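Local coordinates for protein L-lysine 6-oxidase (Marinomonas mediterranea, PDB 3WEU) that oxidises the side-chain amine of L-lysine with a cysteine tryptophylquinone cofactor, releasing ammonium and the hydrogen peroxide that gives it antibacterial activity, at residues Arg540-Trp545 / Val554-Ser559; Phe655-Val660 / Pro677-Asn682; Val386-Phe391 / Pro526-Ala531. All coordinates share one frame; numbering follows the deposited sequence.

Contact 1. Residues Arg540-Trp545 / Val554-Ser559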
loop_
_atom_site.group_PDB
_atom_site.type_symbol
_atom_site.label_atom_id
_atom_site.label_comp_id
_atom_site.label_asym_id
_atom_site.label_seq_id
_atom_site.Cartn_x
_atom_site.Cartn_y
_atom_site.Cartn_z
ATOM N N ARG A 540 -17.081 24.939 16.251
ATOM C CA ARG A 540 -18.046 25.900 15.729
ATOM C C ARG A 540 -17.247 27.054 15.140
ATOM O O ARG A 540 -16.408 27.683 15.843
ATOM C CB ARG A 540 -18.940 26.434 16.839
ATOM C CG ARG A 540 -20.162 27.196 16.322
ATOM C CD ARG A 540 -21.010 27.814 17.416
ATOM N NE ARG A 540 -20.568 29.183 17.687
ATOM C CZ ARG A 540 -19.605 29.547 18.548
ATOM N NH1 ARG A 540 -18.942 28.653 19.285
ATOM N NH2 ARG A 540 -19.299 30.845 18.679
ATOM N N THR A 541 -17.514 27.337 13.868
ATOM C CA THR A 541 -16.899 28.453 13.188
ATOM C C THR A 541 -17.945 29.563 13.107
ATOM O O THR A 541 -19.079 29.347 12.677
ATOM C CB THR A 541 -16.469 28.076 11.800
ATOM O OG1 THR A 541 -15.536 27.013 11.881
ATOM C CG2 THR A 541 -15.826 29.272 11.121
ATOM N N HIS A 542 -17.571 30.747 13.531
ATOM C CA HIS A 542 -18.471 31.813 13.550
ATOM C C HIS A 542 -17.814 32.925 12.733
ATOM O O HIS A 542 -16.670 33.268 12.954
ATOM C CB HIS A 542 -18.726 32.202 14.955
ATOM C CG HIS A 542 -19.559 33.404 15.095
ATOM N ND1 HIS A 542 -19.022 34.652 15.302
ATOM C CD2 HIS A 542 -20.891 33.577 14.992
ATOM C CE1 HIS A 542 -20.003 35.535 15.353
ATOM N NE2 HIS A 542 -21.134 34.911 15.135
ATOM N N TYR A 543 -18.568 33.512 11.831
ATOM C CA TYR A 543 -18.059 34.623 11.015
ATOM C C TYR A 543 -18.863 35.864 11.310
ATOM O O TYR A 543 -20.106 35.802 11.348
ATOM C CB TYR A 543 -18.212 34.329 9.530
ATOM C CG TYR A 543 -17.300 33.291 8.957
ATOM C CD1 TYR A 543 -16.093 33.668 8.411
ATOM C CD2 TYR A 543 -17.673 31.970 8.886
ATOM C CE1 TYR A 543 -15.251 32.727 7.837
ATOM C CE2 TYR A 543 -16.854 31.034 8.307
ATOM C CZ TYR A 543 -15.654 31.426 7.808
ATOM O OH TYR A 543 -14.814 30.531 7.221
ATOM N N GLU A 544 -18.157 36.987 11.415
ATOM C CA GLU A 544 -18.742 38.313 11.575
ATOM C C GLU A 544 -17.977 39.260 10.682
ATOM O O GLU A 544 -16.756 39.194 10.598
ATOM C CB GLU A 544 -18.505 38.912 12.962
ATOM C CG GLU A 544 -18.784 38.039 14.134
ATOM C CD GLU A 544 -18.227 38.698 15.391
ATOM O OE1 GLU A 544 -18.766 39.771 15.738
ATOM O OE2 GLU A 544 -17.188 38.182 15.911
ATOM N N TRP A 545 -18.679 40.174 10.091
ATOM C CA TRP A 545 -18.032 41.163 9.208
ATOM C C TRP A 545 -18.103 42.527 9.818
ATOM O O TRP A 545 -19.132 42.870 10.388
ATOM C CB TRP A 545 -18.692 41.114 7.835
ATOM C CG TRP A 545 -18.298 39.891 7.152
ATOM C CD1 TRP A 545 -17.154 39.710 6.432
ATOM C CD2 TRP A 545 -18.946 38.673 7.179
ATOM N NE1 TRP A 545 -17.056 38.419 6.003
ATOM C CE2 TRP A 545 -18.153 37.757 6.457
ATOM C CE3 TRP A 545 -20.156 38.233 7.747
ATOM C CZ2 TRP A 545 -18.515 36.452 6.278
ATOM C CZ3 TRP A 545 -20.502 36.933 7.601
ATOM C CH2 TRP A 545 -19.712 36.067 6.820
ATOM N N VAL A 554 -24.386 43.316 8.163
ATOM C CA VAL A 554 -24.539 42.023 7.584
ATOM C C VAL A 554 -24.586 40.921 8.641
ATOM O O VAL A 554 -23.857 40.951 9.630
ATOM C CB VAL A 554 -23.516 41.709 6.483
ATOM C CG1 VAL A 554 -23.076 42.969 5.752
ATOM C CG2 VAL A 554 -22.336 40.917 6.929
ATOM N N PRO A 555 -25.447 39.960 8.408
ATOM C CA PRO A 555 -25.664 38.911 9.373
ATOM C C PRO A 555 -24.420 38.055 9.579
ATOM O O PRO A 555 -23.726 37.748 8.602
ATOM C CB PRO A 555 -26.757 38.044 8.707
ATOM C CG PRO A 555 -27.397 38.879 7.635
ATOM C CD PRO A 555 -26.317 39.834 7.209
ATOM N N ASP A 556 -24.172 37.657 10.820
ATOM C CA ASP A 556 -23.154 36.672 11.112
ATOM C C ASP A 556 -23.550 35.329 10.482
ATOM O O ASP A 556 -24.680 35.097 10.112
ATOM C CB ASP A 556 -23.047 36.445 12.619
ATOM C CG ASP A 556 -22.569 37.656 13.383
ATOM O OD1 ASP A 556 -22.212 38.730 12.809
ATOM O OD2 ASP A 556 -22.522 37.511 14.611
ATOM N N GLN A 557 -22.606 34.424 10.341
ATOM C CA GLN A 557 -22.892 33.113 9.843
ATOM C C GLN A 557 -22.146 32.176 10.800
ATOM O O GLN A 557 -21.065 32.504 11.285
ATOM C CB GLN A 557 -22.244 32.919 8.463
ATOM C CG GLN A 557 -22.758 33.840 7.364
ATOM C CD GLN A 557 -24.067 33.363 6.806
ATOM O OE1 GLN A 557 -24.422 32.206 6.948
ATOM N NE2 GLN A 557 -24.779 34.242 6.161
ATOM N N SER A 558 -22.670 30.992 11.000
ATOM C CA SER A 558 -21.918 30.001 11.758
ATOM C C SER A 558 -22.303 28.613 11.365
ATOM O O SER A 558 -23.360 28.400 10.822
ATOM C CB SER A 558 -22.115 30.211 13.270
ATOM O OG SER A 558 -23.390 29.825 13.582
ATOM N N SER A 559 -21.386 27.679 11.558
ATOM C CA SER A 559 -21.668 26.251 11.319
ATOM C C SER A 559 -20.782 25.438 12.267
ATOM O O SER A 559 -19.838 25.974 12.890
ATOM C CB SER A 559 -21.398 25.838 9.878
ATOM O OG SER A 559 -20.086 26.200 9.576
HETATM O O HOH W 1 -21.600 39.970 10.660
#
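The outer part of a long two-stranded antiparallel arm is paired here, where Thr541, His542 and Tyr543 face Ser559, Ser558 and Gln557. The strands 530-543 and 557-571 form this beta ribbon, which reaches far from the body of the chain. Thr541 and Ser559 are a hydrogen-bonded pair, and so are Tyr543 and Gln557. The straightest of their four bonds runs from Tyr543 N to Gln557 O (2.7 Å, 172° at the hydrogen). His542 and Ser558 form the non-hydrogen-bonded pair between them. With CG anti to the backbone N (chi1 174°), the His542 ring comes nearer the partner strand. There His542 NE2 meets Asp556 OD2 at 3.0 Å in a weak, bent bond, with ring and carboxylate planes 84° apart. Glu544 lies alongside Asp556 and points the same way. Glu544 OE1 is 4.5 Å from Asp556 OD2, so the two negative charges probably repel, and the imidazole may ease this if protonated. On the other face, Tyr543, Gln557 and Ser559 pack on Leu600, Thr596 and His601 of the second subunit; Trp545, in the loop beyond, also packs on that Thr596. One water accepts from Trp545 N and donates to Val554 O and Asp556 OD1. The Trp545 ring crosses Val554 at about a right angle, Trp545 CE3 3.6 Å from Val554 CG2. Its far rim meets Gln557 edge-on, with Trp545 CH2 3.8 Å from Gln557 CG.

Contact 2. Residues Phe655-Val660 / Pro677-Asn682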
loop_
_atom_site.group_PDB
_atom_site.type_symbol
_atom_site.label_atom_id
_atom_site.label_comp_id
_atom_site.label_asym_id
_atom_site.label_seq_id
_atom_site.Cartn_x
_atom_site.Cartn_y
_atom_site.Cartn_z
ATOM N N PHE A 655 22.439 9.118 2.799
ATOM C CA PHE A 655 21.291 9.854 3.274
ATOM C C PHE A 655 21.221 11.191 2.551
ATOM O O PHE A 655 22.239 11.786 2.246
ATOM C CB PHE A 655 21.398 10.051 4.794
ATOM C CG PHE A 655 21.406 8.790 5.560
ATOM C CD1 PHE A 655 20.210 8.170 5.856
ATOM C CD2 PHE A 655 22.571 8.210 5.994
ATOM C CE1 PHE A 655 20.185 6.987 6.550
ATOM C CE2 PHE A 655 22.575 6.999 6.629
ATOM C CZ PHE A 655 21.364 6.408 6.976
ATOM N N ASP A 656 20.036 11.641 2.246
ATOM C CA ASP A 656 19.806 12.994 1.882
ATOM C C ASP A 656 19.373 13.768 3.084
ATOM O O ASP A 656 19.039 13.187 4.149
ATOM C CB ASP A 656 18.655 13.058 0.886
ATOM C CG ASP A 656 19.078 12.968 -0.523
ATOM O OD1 ASP A 656 20.121 12.272 -0.848
ATOM O OD2 ASP A 656 18.268 13.552 -1.287
ATOM N N PHE A 657 19.224 15.063 2.890
ATOM C CA PHE A 657 18.974 15.937 3.987
ATOM C C PHE A 657 18.185 17.123 3.536
ATOM O O PHE A 657 18.497 17.670 2.510
ATOM C CB PHE A 657 20.312 16.372 4.531
ATOM C CG PHE A 657 20.239 17.434 5.549
ATOM C CD1 PHE A 657 19.943 17.103 6.852
ATOM C CD2 PHE A 657 20.510 18.773 5.225
ATOM C CE1 PHE A 657 19.916 18.080 7.862
ATOM C CE2 PHE A 657 20.445 19.745 6.206
ATOM C CZ PHE A 657 20.134 19.397 7.531
ATOM N N LYS A 658 17.212 17.565 4.316
ATOM C CA LYS A 658 16.547 18.820 4.032
ATOM C C LYS A 658 16.363 19.535 5.289
ATOM O O LYS A 658 15.970 18.920 6.329
ATOM C CB LYS A 658 15.193 18.540 3.392
ATOM C CG LYS A 658 14.537 19.776 2.756
ATOM C CD LYS A 658 13.451 19.412 1.729
ATOM C CE LYS A 658 13.579 17.956 1.245
ATOM N NZ LYS A 658 13.206 17.763 -0.174
ATOM N N GLU A 659 16.616 20.826 5.245
ATOM C CA GLU A 659 16.390 21.689 6.401
ATOM C C GLU A 659 15.059 22.369 6.187
ATOM O O GLU A 659 14.912 23.195 5.245
ATOM C CB GLU A 659 17.523 22.675 6.506
ATOM C CG GLU A 659 17.424 23.632 7.671
ATOM C CD GLU A 659 18.636 24.567 7.814
ATOM O OE1 GLU A 659 19.741 24.290 7.267
ATOM O OE2 GLU A 659 18.460 25.580 8.517
ATOM N N VAL A 660 14.060 22.030 7.010
ATOM C CA VAL A 660 12.699 22.555 6.788
ATOM C C VAL A 660 12.505 23.715 7.754
ATOM O O VAL A 660 12.695 23.543 8.966
ATOM C CB VAL A 660 11.667 21.473 7.096
ATOM C CG1 VAL A 660 10.244 22.027 7.122
ATOM C CG2 VAL A 660 11.817 20.268 6.167
ATOM N N PRO A 677 15.926 19.715 11.016
ATOM C CA PRO A 677 16.684 18.918 10.093
ATOM C C PRO A 677 15.950 17.616 9.788
ATOM O O PRO A 677 15.521 16.890 10.684
ATOM C CB PRO A 677 17.976 18.614 10.884
ATOM C CG PRO A 677 17.540 18.675 12.330
ATOM C CD PRO A 677 16.532 19.751 12.379
ATOM N N VAL A 678 15.932 17.219 8.542
ATOM C CA VAL A 678 15.301 15.963 8.162
ATOM C C VAL A 678 16.228 15.137 7.295
ATOM O O VAL A 678 16.669 15.566 6.229
ATOM C CB VAL A 678 13.994 16.259 7.358
ATOM C CG1 VAL A 678 13.319 14.980 6.930
ATOM C CG2 VAL A 678 13.069 17.084 8.218
ATOM N N PHE A 679 16.543 13.952 7.792
ATOM C CA PHE A 679 17.345 13.020 7.098
ATOM C C PHE A 679 16.462 11.991 6.446
ATOM O O PHE A 679 15.433 11.591 7.005
ATOM C CB PHE A 679 18.290 12.326 8.088
ATOM C CG PHE A 679 19.400 13.224 8.554
ATOM C CD1 PHE A 679 19.213 14.014 9.640
ATOM C CD2 PHE A 679 20.587 13.306 7.835
ATOM C CE1 PHE A 679 20.179 14.875 10.077
ATOM C CE2 PHE A 679 21.575 14.137 8.279
ATOM C CZ PHE A 679 21.394 14.914 9.423
ATOM N N PHE A 680 16.843 11.541 5.270
ATOM C CA PHE A 680 16.085 10.484 4.610
ATOM C C PHE A 680 16.913 9.815 3.560
ATOM O O PHE A 680 18.021 10.265 3.272
ATOM C CB PHE A 680 14.813 11.049 4.001
ATOM C CG PHE A 680 15.035 12.131 2.975
ATOM C CD1 PHE A 680 15.393 13.392 3.328
ATOM C CD2 PHE A 680 14.864 11.840 1.626
ATOM C CE1 PHE A 680 15.571 14.396 2.377
ATOM C CE2 PHE A 680 15.034 12.837 0.653
ATOM C CZ PHE A 680 15.381 14.109 1.035
ATOM N N ILE A 681 16.401 8.723 3.046
ATOM C CA ILE A 681 17.050 7.976 1.971
ATOM C C ILE A 681 16.255 8.170 0.669
ATOM O O ILE A 681 15.064 7.810 0.543
ATOM C CB ILE A 681 17.088 6.512 2.308
ATOM C CG1 ILE A 681 17.959 6.321 3.584
ATOM C CG2 ILE A 681 17.690 5.719 1.172
ATOM C CD1 ILE A 681 17.917 4.928 4.068
ATOM N N ASN A 682 16.918 8.776 -0.288
ATOM C CA ASN A 682 16.272 9.088 -1.533
ATOM C C ASN A 682 16.224 7.797 -2.288
ATOM O O ASN A 682 17.258 7.251 -2.711
ATOM C CB ASN A 682 17.023 10.175 -2.280
ATOM C CG ASN A 682 16.284 10.606 -3.563
ATOM O OD1 ASN A 682 15.689 9.783 -4.270
ATOM N ND2 ASN A 682 16.352 11.881 -3.861
HETATM O O HOH W 2 19.532 9.475 -0.361
#
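Phe655 meets Ile681 beside the two-stranded antiparallel sheet of strands 656-661 and 675-680, near the C-terminus. Phe655 CD1 lies 3.7 Å from Ile681 CG1, and the two side chains cross at a slant. Asp656 comes next and forms a hydrogen-bonded pair with Phe680. Asp656 N donates to Phe680 O at 2.6 Å, and Phe680 N returns a bond to Asp656 O. With CG between the backbone N and the carbonyl carbon (chi1 59°), the Phe680 ring lies under Asp656 CB. This carbon makes a CH-pi contact, with Asp656 CB 3.6 Å from the Phe680 ring centroid and 19° off the normal. The carboxylate beyond has two further partners: Asp656 OD1 takes a bond from a water that accepts from Asn682 N, and it forms a salt bridge with Lys685. These partners probably help stabilise its negative charge. Phe657 is on the opposite face, as the non-hydrogen-bonded partner of Phe679. Phe657 CD1 stands over one face of the Phe679 ring, toward its rim, with the planes 56° apart. The edge of Phe657 also meets Pro677, and its ring stacks with His603. Arg614 makes a cation-pi contact with Phe679, whose N bonds a dioxane probably left from crystallisation. Lys658 returns to the Asp656 face and forms a hydrogen-bonded pair with Val678. Its two backbone bonds, Lys658 N to Val678 O and Val678 N to Lys658 O, are both 2.8 Å. Farther along, past Glu659, Val660 ends the segment, and Val660 CG2 touches Val678 CG2 at 4.0 Å.

Contact 3. Residues Val386-Phe391 / Pro526-Ala531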
loop_
_atom_site.group_PDB
_atom_site.type_symbol
_atom_site.label_atom_id
_atom_site.label_comp_id
_atom_site.label_asym_id
_atom_site.label_seq_id
_atom_site.Cartn_x
_atom_site.Cartn_y
_atom_site.Cartn_z
ATOM N N VAL A 386 4.086 -3.940 25.802
ATOM C CA VAL A 386 3.498 -3.837 24.473
ATOM C C VAL A 386 2.035 -4.261 24.433
ATOM O O VAL A 386 1.173 -3.551 23.855
ATOM C CB VAL A 386 4.319 -4.720 23.501
ATOM C CG1 VAL A 386 3.736 -4.658 22.107
ATOM C CG2 VAL A 386 5.758 -4.144 23.414
ATOM N N SER A 387 1.717 -5.387 25.044
ATOM C CA SER A 387 0.296 -5.898 24.978
ATOM C C SER A 387 -0.374 -5.956 26.356
ATOM O O SER A 387 0.263 -6.218 27.354
ATOM C CB SER A 387 0.282 -7.277 24.283
ATOM O OG SER A 387 1.124 -8.195 24.989
ATOM N N SER A 388 -1.650 -5.634 26.413
ATOM C CA SER A 388 -2.383 -5.635 27.659
ATOM C C SER A 388 -2.849 -7.007 28.060
ATOM O O SER A 388 -2.787 -7.965 27.276
ATOM C CB SER A 388 -3.644 -4.743 27.470
ATOM O OG SER A 388 -3.338 -3.406 27.217
ATOM N N SER A 389 -3.409 -7.095 29.256
ATOM C CA SER A 389 -3.953 -8.340 29.806
ATOM C C SER A 389 -4.995 -8.936 28.879
ATOM O O SER A 389 -5.138 -10.162 28.840
ATOM C CB SER A 389 -4.620 -8.075 31.165
ATOM O OG SER A 389 -5.694 -7.130 31.079
ATOM N N ASN A 390 -5.715 -8.063 28.141
ATOM C CA ASN A 390 -6.849 -8.498 27.324
ATOM C C ASN A 390 -6.614 -8.559 25.840
ATOM O O ASN A 390 -7.559 -8.524 25.080
ATOM C CB ASN A 390 -8.118 -7.680 27.615
ATOM C CG ASN A 390 -7.982 -6.223 27.239
ATOM O OD1 ASN A 390 -6.880 -5.681 27.221
ATOM N ND2 ASN A 390 -9.091 -5.566 27.008
ATOM N N PHE A 391 -5.354 -8.676 25.415
ATOM C CA PHE A 391 -5.022 -8.868 23.998
ATOM C C PHE A 391 -5.102 -10.318 23.630
ATOM O O PHE A 391 -5.202 -11.198 24.510
ATOM C CB PHE A 391 -3.588 -8.395 23.731
ATOM C CG PHE A 391 -3.461 -6.926 23.393
ATOM C CD1 PHE A 391 -4.245 -5.968 24.029
ATOM C CD2 PHE A 391 -2.451 -6.512 22.490
ATOM C CE1 PHE A 391 -4.090 -4.627 23.724
ATOM C CE2 PHE A 391 -2.281 -5.163 22.187
ATOM C CZ PHE A 391 -3.086 -4.226 22.838
ATOM N N PRO A 526 -2.103 -1.388 36.051
ATOM C CA PRO A 526 -1.151 -2.484 35.907
ATOM C C PRO A 526 -1.474 -3.486 34.821
ATOM O O PRO A 526 -0.559 -4.101 34.238
ATOM C CB PRO A 526 -1.245 -3.168 37.260
ATOM C CG PRO A 526 -1.473 -2.008 38.234
ATOM C CD PRO A 526 -2.384 -1.059 37.478
ATOM N N SER A 527 -2.768 -3.685 34.516
ATOM C CA SER A 527 -3.158 -4.688 33.511
ATOM C C SER A 527 -3.231 -4.163 32.052
ATOM O O SER A 527 -3.440 -4.913 31.113
ATOM C CB SER A 527 -4.539 -5.302 33.954
ATOM O OG SER A 527 -5.523 -4.291 33.755
ATOM N N VAL A 528 -2.949 -2.887 31.852
ATOM C CA VAL A 528 -3.101 -2.217 30.575
ATOM C C VAL A 528 -1.768 -1.692 30.034
ATOM O O VAL A 528 -1.072 -0.922 30.719
ATOM C CB VAL A 528 -4.006 -1.032 30.725
ATOM C CG1 VAL A 528 -4.113 -0.320 29.373
ATOM C CG2 VAL A 528 -5.427 -1.514 31.167
ATOM N N ASN A 529 -1.408 -2.145 28.843
ATOM C CA ASN A 529 -0.343 -1.444 28.076
ATOM C C ASN A 529 -0.930 -0.507 27.010
ATOM O O ASN A 529 -0.448 0.587 26.844
ATOM C CB ASN A 529 0.652 -2.428 27.474
ATOM C CG ASN A 529 1.719 -2.840 28.459
ATOM O OD1 ASN A 529 2.272 -2.002 29.125
ATOM N ND2 ASN A 529 2.027 -4.117 28.543
ATOM N N LYS A 530 -1.946 -0.963 26.287
ATOM C CA LYS A 530 -2.546 -0.203 25.175
ATOM C C LYS A 530 -4.077 -0.243 25.334
ATOM O O LYS A 530 -4.630 -1.184 25.908
ATOM C CB LYS A 530 -2.089 -0.748 23.787
ATOM C CG LYS A 530 -0.615 -0.540 23.653
ATOM C CD LYS A 530 -0.053 -0.329 22.333
ATOM C CE LYS A 530 1.434 -0.510 22.421
ATOM N NZ LYS A 530 1.707 -0.837 21.039
ATOM N N ALA A 531 -4.719 0.777 24.817
ATOM C CA ALA A 531 -6.179 0.865 24.851
ATOM C C ALA A 531 -6.597 1.482 23.556
ATOM O O ALA A 531 -5.726 2.055 22.810
ATOM C CB ALA A 531 -6.550 1.778 25.956
HETATM O O HOH W 3 -6.173 -3.080 27.503
#
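Backbone and side-chain hydrogen bonds join Ser387, Ser388 and Ser389 to Ser527, Asn529 and Lys530, fastening a loop to the base of a long beta arm. Ser388 begins a type I beta turn that ends at Phe391. With its OG anti to the carbonyl carbon (chi1 -64°), Ser388 makes two side-chain hydrogen bonds. Ser388 OG accepts from Asn529 N at 2.8 Å and donates to Lys530 O at 2.9 Å, in the carbonyl plane and on a lone pair. Ser389 N bonds Ser527 O at 2.9 Å, nearly straight (169°). Asn529 ND2 gives a hydrogen to Ser387 O at 3.0 Å, from well above the carbonyl plane, and also bonds Asn384 O. One water donates to both Asn390 OD1 and Lys530 O. Among the packing contacts, Phe391 CZ rests 3.7 Å from Lys530 CB. The extended Lys530 chain passes Val386 O, which is buried without a polar partner, and Lys530 CE comes within 3.4 Å of Val386 O. Strand 518-522 borders the contact, with Gln519 against Val386 and Lys530 and Val521 against Asn529. Strand 530-543 then leaves for the arm, where Ala531 pairs with Val570 of strand 557-571.

How the contacts relate
Contacts 3 and 1 lie at opposite ends of strand 530-543. Contact 3 holds its start against the main body, and contact 1 pairs its outer end with strand 557-571. Their centres are about 45 Å apart, and the centre of contact 1 is about 59 Å from that of the chain. Contact 2 belongs to a separate two-stranded sheet. Its centre is about 43 Å from that of contact 1 and about 36 Å from that of contact 3, and none of the three touch. Contacts 1 and 2 both meet the second subunit. Cys516 and Trp581 are cross-linked as the cysteine tryptophylquinone; Trp581 directly follows Trp580, on which Val386 of contact 3 packs.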